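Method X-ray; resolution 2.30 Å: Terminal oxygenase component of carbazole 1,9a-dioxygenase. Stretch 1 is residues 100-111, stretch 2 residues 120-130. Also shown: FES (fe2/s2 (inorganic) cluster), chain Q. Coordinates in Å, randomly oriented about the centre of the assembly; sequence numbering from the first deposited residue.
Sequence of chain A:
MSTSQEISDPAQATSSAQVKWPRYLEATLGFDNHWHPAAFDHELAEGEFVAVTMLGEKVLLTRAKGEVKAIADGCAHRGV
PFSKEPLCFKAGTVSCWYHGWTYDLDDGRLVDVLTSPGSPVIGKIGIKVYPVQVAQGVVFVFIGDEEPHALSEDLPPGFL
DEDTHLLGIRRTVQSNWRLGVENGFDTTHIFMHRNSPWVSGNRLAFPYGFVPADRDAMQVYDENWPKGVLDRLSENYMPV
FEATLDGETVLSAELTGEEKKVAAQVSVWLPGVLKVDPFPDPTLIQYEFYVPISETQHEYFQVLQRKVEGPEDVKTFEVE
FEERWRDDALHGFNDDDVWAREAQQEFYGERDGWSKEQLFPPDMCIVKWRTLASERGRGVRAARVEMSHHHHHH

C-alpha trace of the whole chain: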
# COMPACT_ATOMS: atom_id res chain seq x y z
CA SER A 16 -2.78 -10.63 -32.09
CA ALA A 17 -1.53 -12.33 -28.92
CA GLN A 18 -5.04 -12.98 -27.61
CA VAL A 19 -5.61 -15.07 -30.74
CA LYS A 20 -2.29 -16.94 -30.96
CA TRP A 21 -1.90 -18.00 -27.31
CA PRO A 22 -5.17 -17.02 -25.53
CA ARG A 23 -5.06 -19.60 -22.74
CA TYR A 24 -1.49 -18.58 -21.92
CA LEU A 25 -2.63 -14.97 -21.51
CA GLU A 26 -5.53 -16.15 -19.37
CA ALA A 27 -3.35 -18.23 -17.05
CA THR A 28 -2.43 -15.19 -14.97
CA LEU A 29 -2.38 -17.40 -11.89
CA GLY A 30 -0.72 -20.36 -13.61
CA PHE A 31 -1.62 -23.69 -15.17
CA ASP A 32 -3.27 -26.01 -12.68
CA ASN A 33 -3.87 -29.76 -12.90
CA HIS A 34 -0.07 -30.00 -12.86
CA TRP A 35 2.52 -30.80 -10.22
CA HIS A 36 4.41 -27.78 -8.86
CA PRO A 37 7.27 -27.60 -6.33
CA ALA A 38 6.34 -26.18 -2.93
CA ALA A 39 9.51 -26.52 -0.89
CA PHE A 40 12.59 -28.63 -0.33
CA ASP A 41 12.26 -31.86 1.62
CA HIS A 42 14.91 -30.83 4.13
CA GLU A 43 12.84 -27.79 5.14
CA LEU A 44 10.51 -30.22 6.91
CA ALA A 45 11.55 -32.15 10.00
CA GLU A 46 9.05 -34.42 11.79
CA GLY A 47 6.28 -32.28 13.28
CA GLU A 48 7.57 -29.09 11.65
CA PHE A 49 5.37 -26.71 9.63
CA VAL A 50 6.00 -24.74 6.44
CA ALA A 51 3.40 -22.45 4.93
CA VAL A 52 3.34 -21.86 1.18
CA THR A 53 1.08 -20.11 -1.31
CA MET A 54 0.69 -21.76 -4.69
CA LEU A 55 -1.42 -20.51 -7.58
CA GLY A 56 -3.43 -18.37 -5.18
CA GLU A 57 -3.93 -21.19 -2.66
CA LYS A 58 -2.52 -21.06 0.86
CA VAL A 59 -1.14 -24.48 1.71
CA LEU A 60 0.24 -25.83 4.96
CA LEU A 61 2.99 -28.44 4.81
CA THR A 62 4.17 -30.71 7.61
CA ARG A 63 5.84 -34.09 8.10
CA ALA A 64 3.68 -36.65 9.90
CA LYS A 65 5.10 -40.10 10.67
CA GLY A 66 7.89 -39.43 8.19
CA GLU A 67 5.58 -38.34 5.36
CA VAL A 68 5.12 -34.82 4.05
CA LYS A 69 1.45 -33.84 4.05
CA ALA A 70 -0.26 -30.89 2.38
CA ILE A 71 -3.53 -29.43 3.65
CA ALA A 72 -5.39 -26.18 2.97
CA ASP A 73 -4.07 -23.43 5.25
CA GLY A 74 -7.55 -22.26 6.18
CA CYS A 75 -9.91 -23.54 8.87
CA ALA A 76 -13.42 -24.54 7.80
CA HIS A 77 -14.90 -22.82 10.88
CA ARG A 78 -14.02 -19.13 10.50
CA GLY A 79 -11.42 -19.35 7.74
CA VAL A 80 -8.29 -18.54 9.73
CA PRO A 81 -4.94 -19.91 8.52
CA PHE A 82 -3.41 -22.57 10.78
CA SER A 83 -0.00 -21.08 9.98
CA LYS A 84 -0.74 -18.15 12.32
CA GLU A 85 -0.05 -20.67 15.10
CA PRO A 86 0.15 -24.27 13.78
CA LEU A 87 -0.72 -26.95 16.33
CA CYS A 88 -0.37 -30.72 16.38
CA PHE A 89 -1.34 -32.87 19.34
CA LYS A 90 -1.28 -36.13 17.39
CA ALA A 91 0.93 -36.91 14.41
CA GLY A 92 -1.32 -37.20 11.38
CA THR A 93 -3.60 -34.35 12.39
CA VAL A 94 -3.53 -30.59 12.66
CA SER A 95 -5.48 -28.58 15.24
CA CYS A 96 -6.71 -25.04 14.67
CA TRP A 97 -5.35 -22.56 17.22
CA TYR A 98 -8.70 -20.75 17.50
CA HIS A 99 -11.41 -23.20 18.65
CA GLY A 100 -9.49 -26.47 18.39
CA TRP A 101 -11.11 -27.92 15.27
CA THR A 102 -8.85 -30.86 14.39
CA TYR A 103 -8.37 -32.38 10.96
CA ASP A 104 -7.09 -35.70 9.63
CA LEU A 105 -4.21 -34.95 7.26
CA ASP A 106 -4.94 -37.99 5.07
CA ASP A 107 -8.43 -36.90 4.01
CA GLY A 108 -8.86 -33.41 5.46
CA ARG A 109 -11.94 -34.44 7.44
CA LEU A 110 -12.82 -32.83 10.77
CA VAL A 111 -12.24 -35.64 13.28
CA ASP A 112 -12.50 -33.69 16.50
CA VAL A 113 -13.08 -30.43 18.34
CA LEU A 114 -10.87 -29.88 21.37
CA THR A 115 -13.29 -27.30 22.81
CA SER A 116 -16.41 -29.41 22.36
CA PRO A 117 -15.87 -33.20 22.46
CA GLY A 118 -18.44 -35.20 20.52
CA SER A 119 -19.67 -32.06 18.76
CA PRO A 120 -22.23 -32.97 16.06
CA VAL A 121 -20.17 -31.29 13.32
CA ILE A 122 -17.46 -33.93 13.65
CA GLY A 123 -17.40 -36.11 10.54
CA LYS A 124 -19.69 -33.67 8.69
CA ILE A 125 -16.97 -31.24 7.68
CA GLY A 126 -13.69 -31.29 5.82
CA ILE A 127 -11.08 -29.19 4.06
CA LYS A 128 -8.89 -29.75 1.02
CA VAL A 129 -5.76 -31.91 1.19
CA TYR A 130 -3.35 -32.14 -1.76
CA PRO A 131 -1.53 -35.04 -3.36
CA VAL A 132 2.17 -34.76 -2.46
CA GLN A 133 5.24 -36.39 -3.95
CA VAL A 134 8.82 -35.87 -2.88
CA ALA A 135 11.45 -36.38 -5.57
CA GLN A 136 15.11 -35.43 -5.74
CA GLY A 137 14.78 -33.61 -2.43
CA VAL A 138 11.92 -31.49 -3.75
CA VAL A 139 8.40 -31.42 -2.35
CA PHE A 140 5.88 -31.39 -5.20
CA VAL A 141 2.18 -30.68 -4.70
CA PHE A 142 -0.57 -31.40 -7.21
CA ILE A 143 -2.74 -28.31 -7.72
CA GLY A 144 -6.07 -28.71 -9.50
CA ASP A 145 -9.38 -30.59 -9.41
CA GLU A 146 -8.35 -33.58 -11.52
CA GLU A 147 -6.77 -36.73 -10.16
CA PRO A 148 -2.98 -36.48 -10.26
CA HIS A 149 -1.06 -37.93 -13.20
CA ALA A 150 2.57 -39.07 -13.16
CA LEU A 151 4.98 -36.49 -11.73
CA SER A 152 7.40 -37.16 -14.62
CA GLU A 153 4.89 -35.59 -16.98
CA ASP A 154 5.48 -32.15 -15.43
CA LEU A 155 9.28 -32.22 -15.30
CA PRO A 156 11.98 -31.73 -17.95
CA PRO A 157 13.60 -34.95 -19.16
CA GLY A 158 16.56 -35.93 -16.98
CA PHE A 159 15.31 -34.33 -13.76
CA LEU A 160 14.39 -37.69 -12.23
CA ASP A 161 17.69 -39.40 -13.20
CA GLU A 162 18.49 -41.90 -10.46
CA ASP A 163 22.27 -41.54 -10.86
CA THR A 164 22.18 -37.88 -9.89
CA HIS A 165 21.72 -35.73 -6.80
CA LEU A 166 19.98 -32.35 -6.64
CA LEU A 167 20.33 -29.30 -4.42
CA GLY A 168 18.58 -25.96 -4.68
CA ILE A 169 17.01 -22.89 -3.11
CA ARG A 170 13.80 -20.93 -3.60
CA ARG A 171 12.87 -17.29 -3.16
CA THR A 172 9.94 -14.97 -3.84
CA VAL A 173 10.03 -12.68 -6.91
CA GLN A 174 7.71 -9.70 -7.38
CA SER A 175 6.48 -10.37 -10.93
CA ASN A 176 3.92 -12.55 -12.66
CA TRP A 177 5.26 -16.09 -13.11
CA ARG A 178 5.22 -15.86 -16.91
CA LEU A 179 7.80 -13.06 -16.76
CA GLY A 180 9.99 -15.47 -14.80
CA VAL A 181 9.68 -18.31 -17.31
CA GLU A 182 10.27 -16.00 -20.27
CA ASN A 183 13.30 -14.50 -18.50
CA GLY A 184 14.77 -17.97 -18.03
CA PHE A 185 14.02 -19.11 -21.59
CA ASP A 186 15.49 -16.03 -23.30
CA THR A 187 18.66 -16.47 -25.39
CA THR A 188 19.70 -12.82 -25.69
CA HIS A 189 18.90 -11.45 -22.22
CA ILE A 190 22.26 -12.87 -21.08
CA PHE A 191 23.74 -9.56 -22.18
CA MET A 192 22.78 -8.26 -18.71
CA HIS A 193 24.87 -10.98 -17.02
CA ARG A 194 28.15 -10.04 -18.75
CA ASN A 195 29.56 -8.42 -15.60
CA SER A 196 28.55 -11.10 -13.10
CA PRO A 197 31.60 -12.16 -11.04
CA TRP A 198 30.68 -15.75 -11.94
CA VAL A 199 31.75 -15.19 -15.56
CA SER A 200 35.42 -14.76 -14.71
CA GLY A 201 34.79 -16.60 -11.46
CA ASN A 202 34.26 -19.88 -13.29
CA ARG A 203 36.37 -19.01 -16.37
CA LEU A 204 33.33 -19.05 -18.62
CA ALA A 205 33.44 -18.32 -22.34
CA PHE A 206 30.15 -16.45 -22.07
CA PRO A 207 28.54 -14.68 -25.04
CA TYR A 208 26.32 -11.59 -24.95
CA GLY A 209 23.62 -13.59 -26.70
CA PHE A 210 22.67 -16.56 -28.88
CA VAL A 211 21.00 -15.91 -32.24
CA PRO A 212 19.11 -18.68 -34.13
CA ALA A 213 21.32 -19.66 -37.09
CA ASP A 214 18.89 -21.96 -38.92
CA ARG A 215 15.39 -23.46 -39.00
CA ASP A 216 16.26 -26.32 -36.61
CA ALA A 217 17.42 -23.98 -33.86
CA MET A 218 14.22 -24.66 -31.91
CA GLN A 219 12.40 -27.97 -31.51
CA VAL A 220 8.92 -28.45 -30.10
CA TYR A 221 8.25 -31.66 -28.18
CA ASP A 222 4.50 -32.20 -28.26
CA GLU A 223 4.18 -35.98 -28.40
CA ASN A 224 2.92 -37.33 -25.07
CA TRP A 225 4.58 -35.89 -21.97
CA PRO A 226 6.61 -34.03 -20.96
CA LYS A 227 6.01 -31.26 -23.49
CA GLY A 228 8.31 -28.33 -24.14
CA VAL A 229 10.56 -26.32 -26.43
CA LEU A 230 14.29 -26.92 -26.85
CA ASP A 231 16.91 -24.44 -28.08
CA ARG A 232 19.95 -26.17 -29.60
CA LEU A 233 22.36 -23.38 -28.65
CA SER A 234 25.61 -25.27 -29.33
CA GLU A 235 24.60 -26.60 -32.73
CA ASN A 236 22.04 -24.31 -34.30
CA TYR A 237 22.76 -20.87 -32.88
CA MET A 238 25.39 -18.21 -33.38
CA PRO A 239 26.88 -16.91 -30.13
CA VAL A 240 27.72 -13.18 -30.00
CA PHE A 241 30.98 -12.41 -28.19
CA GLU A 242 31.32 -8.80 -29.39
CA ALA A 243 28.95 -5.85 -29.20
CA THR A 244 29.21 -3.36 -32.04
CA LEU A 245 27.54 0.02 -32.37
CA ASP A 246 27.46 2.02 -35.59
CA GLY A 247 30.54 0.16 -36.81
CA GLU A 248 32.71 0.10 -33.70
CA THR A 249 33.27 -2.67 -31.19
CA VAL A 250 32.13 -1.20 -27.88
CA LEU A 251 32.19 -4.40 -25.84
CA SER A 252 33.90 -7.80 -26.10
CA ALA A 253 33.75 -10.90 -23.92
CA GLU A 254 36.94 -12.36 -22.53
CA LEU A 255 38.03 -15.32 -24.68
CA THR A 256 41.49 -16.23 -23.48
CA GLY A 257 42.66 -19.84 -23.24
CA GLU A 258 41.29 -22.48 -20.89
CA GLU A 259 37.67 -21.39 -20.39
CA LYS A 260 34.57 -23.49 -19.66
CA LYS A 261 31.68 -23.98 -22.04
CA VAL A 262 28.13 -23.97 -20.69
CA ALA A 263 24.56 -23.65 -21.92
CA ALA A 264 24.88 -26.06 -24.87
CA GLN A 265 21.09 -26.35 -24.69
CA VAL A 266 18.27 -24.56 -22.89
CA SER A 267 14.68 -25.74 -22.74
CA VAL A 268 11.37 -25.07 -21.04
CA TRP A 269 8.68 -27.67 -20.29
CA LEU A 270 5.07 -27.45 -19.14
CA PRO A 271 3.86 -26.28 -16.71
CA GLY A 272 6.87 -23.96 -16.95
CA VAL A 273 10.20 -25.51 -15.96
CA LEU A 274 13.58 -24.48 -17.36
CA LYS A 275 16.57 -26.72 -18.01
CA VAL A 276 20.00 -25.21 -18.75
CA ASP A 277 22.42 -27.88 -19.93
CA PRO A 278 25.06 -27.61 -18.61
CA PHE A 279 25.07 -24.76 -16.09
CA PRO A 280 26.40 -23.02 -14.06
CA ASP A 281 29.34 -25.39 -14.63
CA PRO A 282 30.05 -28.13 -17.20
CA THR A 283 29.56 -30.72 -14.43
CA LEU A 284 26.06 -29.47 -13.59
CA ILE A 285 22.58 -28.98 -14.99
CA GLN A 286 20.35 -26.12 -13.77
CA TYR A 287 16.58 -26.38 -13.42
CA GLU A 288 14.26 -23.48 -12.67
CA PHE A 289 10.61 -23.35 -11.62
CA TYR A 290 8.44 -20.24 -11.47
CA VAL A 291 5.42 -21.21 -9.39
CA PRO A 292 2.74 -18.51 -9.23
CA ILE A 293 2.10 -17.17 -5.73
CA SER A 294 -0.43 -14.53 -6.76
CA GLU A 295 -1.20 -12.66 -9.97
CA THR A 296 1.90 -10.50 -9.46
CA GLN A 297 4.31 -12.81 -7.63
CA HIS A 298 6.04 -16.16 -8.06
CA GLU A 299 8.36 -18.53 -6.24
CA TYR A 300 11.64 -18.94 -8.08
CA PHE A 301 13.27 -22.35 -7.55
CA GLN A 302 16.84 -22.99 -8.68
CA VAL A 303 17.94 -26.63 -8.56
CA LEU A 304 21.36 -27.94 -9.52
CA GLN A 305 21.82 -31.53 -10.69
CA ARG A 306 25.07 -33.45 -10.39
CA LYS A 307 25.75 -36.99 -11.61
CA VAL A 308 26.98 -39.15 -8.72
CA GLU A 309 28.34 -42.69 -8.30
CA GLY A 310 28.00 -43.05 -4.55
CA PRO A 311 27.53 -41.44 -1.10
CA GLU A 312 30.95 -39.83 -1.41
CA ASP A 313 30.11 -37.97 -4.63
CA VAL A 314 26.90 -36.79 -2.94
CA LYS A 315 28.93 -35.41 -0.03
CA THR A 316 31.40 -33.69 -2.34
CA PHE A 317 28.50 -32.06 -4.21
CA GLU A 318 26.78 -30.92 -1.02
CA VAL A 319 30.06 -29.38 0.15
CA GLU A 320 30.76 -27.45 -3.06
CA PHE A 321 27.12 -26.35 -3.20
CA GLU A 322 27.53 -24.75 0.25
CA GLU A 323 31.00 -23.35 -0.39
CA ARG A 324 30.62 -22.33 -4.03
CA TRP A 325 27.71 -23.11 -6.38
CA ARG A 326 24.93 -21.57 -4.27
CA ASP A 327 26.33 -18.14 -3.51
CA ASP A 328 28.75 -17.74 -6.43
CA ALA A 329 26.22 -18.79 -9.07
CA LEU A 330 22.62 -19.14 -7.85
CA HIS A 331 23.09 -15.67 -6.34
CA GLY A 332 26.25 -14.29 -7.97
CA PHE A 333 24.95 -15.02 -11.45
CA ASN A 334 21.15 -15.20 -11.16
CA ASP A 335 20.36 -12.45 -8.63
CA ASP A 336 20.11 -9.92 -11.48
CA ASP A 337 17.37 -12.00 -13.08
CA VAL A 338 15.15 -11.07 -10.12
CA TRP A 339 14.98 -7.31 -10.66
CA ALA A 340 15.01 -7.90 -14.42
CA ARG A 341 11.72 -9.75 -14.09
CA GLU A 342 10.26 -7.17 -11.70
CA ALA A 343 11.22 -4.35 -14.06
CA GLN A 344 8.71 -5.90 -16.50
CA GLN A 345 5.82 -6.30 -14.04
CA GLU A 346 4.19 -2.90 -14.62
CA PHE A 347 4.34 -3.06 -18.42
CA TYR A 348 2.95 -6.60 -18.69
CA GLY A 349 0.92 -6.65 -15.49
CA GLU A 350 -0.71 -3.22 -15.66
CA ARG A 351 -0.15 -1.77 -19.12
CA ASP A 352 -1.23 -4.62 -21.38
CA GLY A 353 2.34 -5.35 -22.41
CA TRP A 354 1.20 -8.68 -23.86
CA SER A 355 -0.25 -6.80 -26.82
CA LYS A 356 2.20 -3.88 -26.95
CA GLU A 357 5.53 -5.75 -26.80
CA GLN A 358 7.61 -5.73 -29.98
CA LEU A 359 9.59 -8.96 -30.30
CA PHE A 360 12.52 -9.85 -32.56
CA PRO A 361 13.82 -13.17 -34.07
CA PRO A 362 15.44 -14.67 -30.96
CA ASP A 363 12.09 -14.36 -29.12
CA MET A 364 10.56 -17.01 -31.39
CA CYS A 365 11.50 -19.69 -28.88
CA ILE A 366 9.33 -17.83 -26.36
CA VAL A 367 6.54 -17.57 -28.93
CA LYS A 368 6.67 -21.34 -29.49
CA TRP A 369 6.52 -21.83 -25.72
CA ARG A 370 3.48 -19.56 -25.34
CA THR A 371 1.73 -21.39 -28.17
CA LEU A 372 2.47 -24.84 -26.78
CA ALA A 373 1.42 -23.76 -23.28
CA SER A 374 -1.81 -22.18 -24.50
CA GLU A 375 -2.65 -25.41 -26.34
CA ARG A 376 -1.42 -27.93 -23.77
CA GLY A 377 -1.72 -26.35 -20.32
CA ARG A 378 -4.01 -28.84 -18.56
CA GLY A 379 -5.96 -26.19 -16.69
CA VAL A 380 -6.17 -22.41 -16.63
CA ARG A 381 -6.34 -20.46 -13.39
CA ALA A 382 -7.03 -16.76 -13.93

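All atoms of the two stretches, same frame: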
# COMPACT_ATOMS: atom_id res chain seq x y z
N GLY A 100 -9.88 -25.07 18.33
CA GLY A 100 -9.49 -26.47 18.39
C GLY A 100 -10.02 -27.45 17.36
O GLY A 100 -9.89 -28.66 17.54
N TRP A 101 -10.64 -26.97 16.28
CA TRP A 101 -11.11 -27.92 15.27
C TRP A 101 -9.88 -28.68 14.79
O TRP A 101 -8.86 -28.08 14.46
CB TRP A 101 -11.79 -27.18 14.12
CG TRP A 101 -13.19 -26.72 14.44
CD1 TRP A 101 -13.67 -26.35 15.66
CD2 TRP A 101 -14.26 -26.53 13.51
NE1 TRP A 101 -14.98 -25.93 15.55
CE2 TRP A 101 -15.37 -26.03 14.24
CE3 TRP A 101 -14.40 -26.73 12.12
CZ2 TRP A 101 -16.59 -25.73 13.63
CZ3 TRP A 101 -15.62 -26.43 11.52
CH2 TRP A 101 -16.70 -25.93 12.28
N THR A 102 -9.98 -30.01 14.77
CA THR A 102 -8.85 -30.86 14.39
C THR A 102 -9.14 -31.68 13.15
O THR A 102 -10.19 -32.32 13.03
CB THR A 102 -8.49 -31.77 15.57
OG1 THR A 102 -8.27 -30.96 16.73
CG2 THR A 102 -7.23 -32.57 15.28
N TYR A 103 -8.19 -31.67 12.22
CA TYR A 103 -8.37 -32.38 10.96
C TYR A 103 -7.39 -33.52 10.72
O TYR A 103 -6.23 -33.47 11.15
CB TYR A 103 -8.26 -31.40 9.79
CG TYR A 103 -9.15 -30.19 9.90
CD1 TYR A 103 -8.82 -29.13 10.74
CD2 TYR A 103 -10.34 -30.11 9.17
CE1 TYR A 103 -9.64 -28.01 10.84
CE2 TYR A 103 -11.17 -28.99 9.27
CZ TYR A 103 -10.81 -27.95 10.11
OH TYR A 103 -11.61 -26.84 10.20
N ASP A 104 -7.87 -34.53 10.00
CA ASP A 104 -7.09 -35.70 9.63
C ASP A 104 -6.32 -35.29 8.37
O ASP A 104 -6.93 -34.92 7.37
CB ASP A 104 -8.03 -36.87 9.31
CG ASP A 104 -7.30 -38.14 8.94
OD1 ASP A 104 -6.42 -38.10 8.04
OD2 ASP A 104 -7.61 -39.19 9.53
N LEU A 105 -5.00 -35.35 8.42
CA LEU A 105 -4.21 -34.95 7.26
C LEU A 105 -4.41 -35.83 6.02
O LEU A 105 -4.27 -35.35 4.90
CB LEU A 105 -2.72 -34.91 7.62
CG LEU A 105 -2.29 -33.84 8.62
CD1 LEU A 105 -0.80 -33.96 8.86
CD2 LEU A 105 -2.63 -32.45 8.08
N ASP A 106 -4.76 -37.10 6.21
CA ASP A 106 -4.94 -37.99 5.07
C ASP A 106 -6.15 -37.68 4.20
O ASP A 106 -6.10 -37.88 2.99
CB ASP A 106 -5.01 -39.45 5.53
CG ASP A 106 -3.69 -39.96 6.05
OD1 ASP A 106 -2.64 -39.54 5.51
OD2 ASP A 106 -3.69 -40.78 6.99
N ASP A 107 -7.23 -37.19 4.80
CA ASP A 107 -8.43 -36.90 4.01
C ASP A 107 -9.03 -35.52 4.29
O ASP A 107 -10.06 -35.17 3.73
CB ASP A 107 -9.50 -37.97 4.26
CG ASP A 107 -9.92 -38.05 5.71
OD1 ASP A 107 -9.69 -37.08 6.46
OD2 ASP A 107 -10.50 -39.09 6.12
N GLY A 108 -8.38 -34.75 5.15
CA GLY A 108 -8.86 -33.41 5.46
C GLY A 108 -10.16 -33.29 6.24
O GLY A 108 -10.67 -32.18 6.45
N ARG A 109 -10.70 -34.43 6.68
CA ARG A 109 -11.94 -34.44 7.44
C ARG A 109 -11.78 -33.96 8.88
O ARG A 109 -10.75 -34.17 9.51
CB ARG A 109 -12.51 -35.87 7.48
CG ARG A 109 -13.04 -36.39 6.14
CD ARG A 109 -14.56 -36.32 6.09
NE ARG A 109 -15.04 -35.25 5.22
CZ ARG A 109 -16.29 -34.82 5.19
NH1 ARG A 109 -17.20 -35.35 6.00
NH2 ARG A 109 -16.64 -33.85 4.36
N LEU A 110 -12.82 -33.30 9.39
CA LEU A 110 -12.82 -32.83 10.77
C LEU A 110 -13.06 -34.07 11.64
O LEU A 110 -14.11 -34.70 11.55
CB LEU A 110 -13.96 -31.83 10.98
CG LEU A 110 -14.12 -31.27 12.39
CD1 LEU A 110 -12.91 -30.41 12.73
CD2 LEU A 110 -15.40 -30.46 12.49
N VAL A 111 -12.08 -34.45 12.46
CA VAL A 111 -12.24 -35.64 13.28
C VAL A 111 -12.44 -35.33 14.75
O VAL A 111 -12.70 -36.22 15.56
CB VAL A 111 -11.04 -36.60 13.15
CG1 VAL A 111 -10.98 -37.17 11.73
CG2 VAL A 111 -9.74 -35.85 13.46
N PRO A 120 -21.55 -32.42 17.23
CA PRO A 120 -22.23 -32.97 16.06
C PRO A 120 -21.67 -32.60 14.68
O PRO A 120 -22.09 -33.17 13.67
CB PRO A 120 -23.68 -32.52 16.26
CG PRO A 120 -23.53 -31.24 17.01
CD PRO A 120 -22.46 -31.57 18.02
N VAL A 121 -20.74 -31.65 14.62
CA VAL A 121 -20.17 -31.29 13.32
C VAL A 121 -19.05 -32.24 12.93
O VAL A 121 -18.67 -32.31 11.76
CB VAL A 121 -19.61 -29.84 13.28
CG1 VAL A 121 -20.74 -28.83 13.43
CG2 VAL A 121 -18.56 -29.65 14.37
N ILE A 122 -18.53 -32.98 13.90
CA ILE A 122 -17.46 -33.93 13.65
C ILE A 122 -17.91 -34.94 12.60
O ILE A 122 -19.00 -35.49 12.68
CB ILE A 122 -17.06 -34.66 14.94
CG1 ILE A 122 -16.34 -33.69 15.88
CG2 ILE A 122 -16.16 -35.86 14.62
CD1 ILE A 122 -16.20 -34.20 17.29
N GLY A 123 -17.06 -35.17 11.60
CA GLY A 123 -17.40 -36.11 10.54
C GLY A 123 -18.31 -35.53 9.46
O GLY A 123 -18.56 -36.17 8.45
N LYS A 124 -18.80 -34.31 9.67
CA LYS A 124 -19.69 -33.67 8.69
C LYS A 124 -18.99 -32.54 7.96
O LYS A 124 -19.58 -31.88 7.11
CB LYS A 124 -20.93 -33.11 9.38
CG LYS A 124 -21.85 -34.15 10.01
CD LYS A 124 -23.14 -33.50 10.49
CE LYS A 124 -24.19 -34.54 10.89
NZ LYS A 124 -23.76 -35.37 12.05
N ILE A 125 -17.72 -32.32 8.29
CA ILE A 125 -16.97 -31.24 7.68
C ILE A 125 -15.56 -31.65 7.27
O ILE A 125 -14.96 -32.55 7.87
CB ILE A 125 -16.89 -30.04 8.66
CG1 ILE A 125 -18.28 -29.42 8.83
CG2 ILE A 125 -15.87 -29.00 8.17
CD1 ILE A 125 -18.32 -28.20 9.72
N GLY A 126 -15.03 -30.98 6.25
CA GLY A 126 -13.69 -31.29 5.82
C GLY A 126 -13.09 -30.19 4.96
O GLY A 126 -13.80 -29.36 4.39
N ILE A 127 -11.76 -30.17 4.88
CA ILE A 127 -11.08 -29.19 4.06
C ILE A 127 -10.21 -29.93 3.05
O ILE A 127 -10.00 -31.13 3.15
CB ILE A 127 -10.21 -28.22 4.90
CG1 ILE A 127 -9.30 -29.01 5.84
CG2 ILE A 127 -11.10 -27.26 5.67
CD1 ILE A 127 -8.40 -28.13 6.68
N LYS A 128 -9.71 -29.19 2.07
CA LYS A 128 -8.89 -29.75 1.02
C LYS A 128 -7.49 -30.21 1.45
O LYS A 128 -6.81 -29.53 2.22
CB LYS A 128 -8.76 -28.72 -0.10
CG LYS A 128 -7.68 -28.99 -1.14
CD LYS A 128 -8.10 -30.04 -2.17
CE LYS A 128 -7.08 -30.11 -3.31
NZ LYS A 128 -7.40 -31.17 -4.29
N VAL A 129 -7.10 -31.38 0.96
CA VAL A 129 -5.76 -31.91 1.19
C VAL A 129 -5.22 -32.10 -0.22
O VAL A 129 -6.00 -32.31 -1.15
CB VAL A 129 -5.77 -33.25 1.96
CG1 VAL A 129 -6.10 -33.01 3.42
CG2 VAL A 129 -6.76 -34.22 1.33
N TYR A 130 -3.91 -32.00 -0.41
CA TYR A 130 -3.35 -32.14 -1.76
C TYR A 130 -2.44 -33.33 -1.95
O TYR A 130 -1.75 -33.76 -1.02
CB TYR A 130 -2.56 -30.88 -2.15
CG TYR A 130 -3.30 -29.58 -1.95
CD1 TYR A 130 -3.52 -29.06 -0.68
CD2 TYR A 130 -3.78 -28.86 -3.05
CE1 TYR A 130 -4.20 -27.86 -0.49
CE2 TYR A 130 -4.45 -27.66 -2.88
CZ TYR A 130 -4.66 -27.16 -1.60
OH TYR A 130 -5.33 -25.98 -1.43
FE1 FES Q . -10.53 -22.76 13.42
FE2 FES Q . -12.64 -21.89 14.85
S1 FES Q . -11.60 -23.81 15.08
S2 FES Q . -11.55 -20.83 13.11
O HOH W 1 -12.03 -33.20 3.43

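Stretch 2 runs alongside the hairpin formed by stretch 1, and backbone bonds fix its path while aliphatic side chains fill the space between. Pro120 makes no contact across the gap, but its O accepts a hydrogen bond from Lys124 NZ at 3.2 Å, which ties the lysine back over the type II turn from Val121 to Lys124. Val121 points toward stretch 1, where its CG2 lies 3.8 Å from Leu110 CD2; the branched side chain fits against leucine without any polar group to satisfy. Ile122 lies beside Val111, with its CG2 3.6 Å from Val111 O. Gly123 adopts a positive phi at which a CB would be jammed against the preceding carbonyl, so glycine suits this turn position. Its N donates to Leu110 O at 3.0 Å, and its O lies 2.9 Å from Arg109 NH1, near the guanidinium plane.

Beyond the turn, Ile125 O accepts a nearly straight hydrogen bond from Leu110 N at 2.7 Å. Its side chain packs in the apolar pocket, with CB 4.1 Å from Leu110 CD2 and CD1 3.7 Å from Trp101 CZ3; one face of that indole carries sulfur S1 of the iron-sulfur cluster. Gly126 forms a single beta bridge with Arg109, their CA atoms 4.0 Å apart. A CB here would clash with Arg109 NE, so the absent side chain leaves room for the arginine.

Ile127 N donates to Gly108 O at 2.8 Å, while its CD1 sits over the Tyr103 ring, 3.8 Å from the centroid, in a CH-pi contact. A CB on Gly108 would strike Ile127 O. Water 1 joins Ile127 O and Asp107 O, donating to both carbonyls. Lys128 turns away, but Val129 points back, its CG1 3.3 Å from Leu105 O and compact enough to nestle against the hairpin turn.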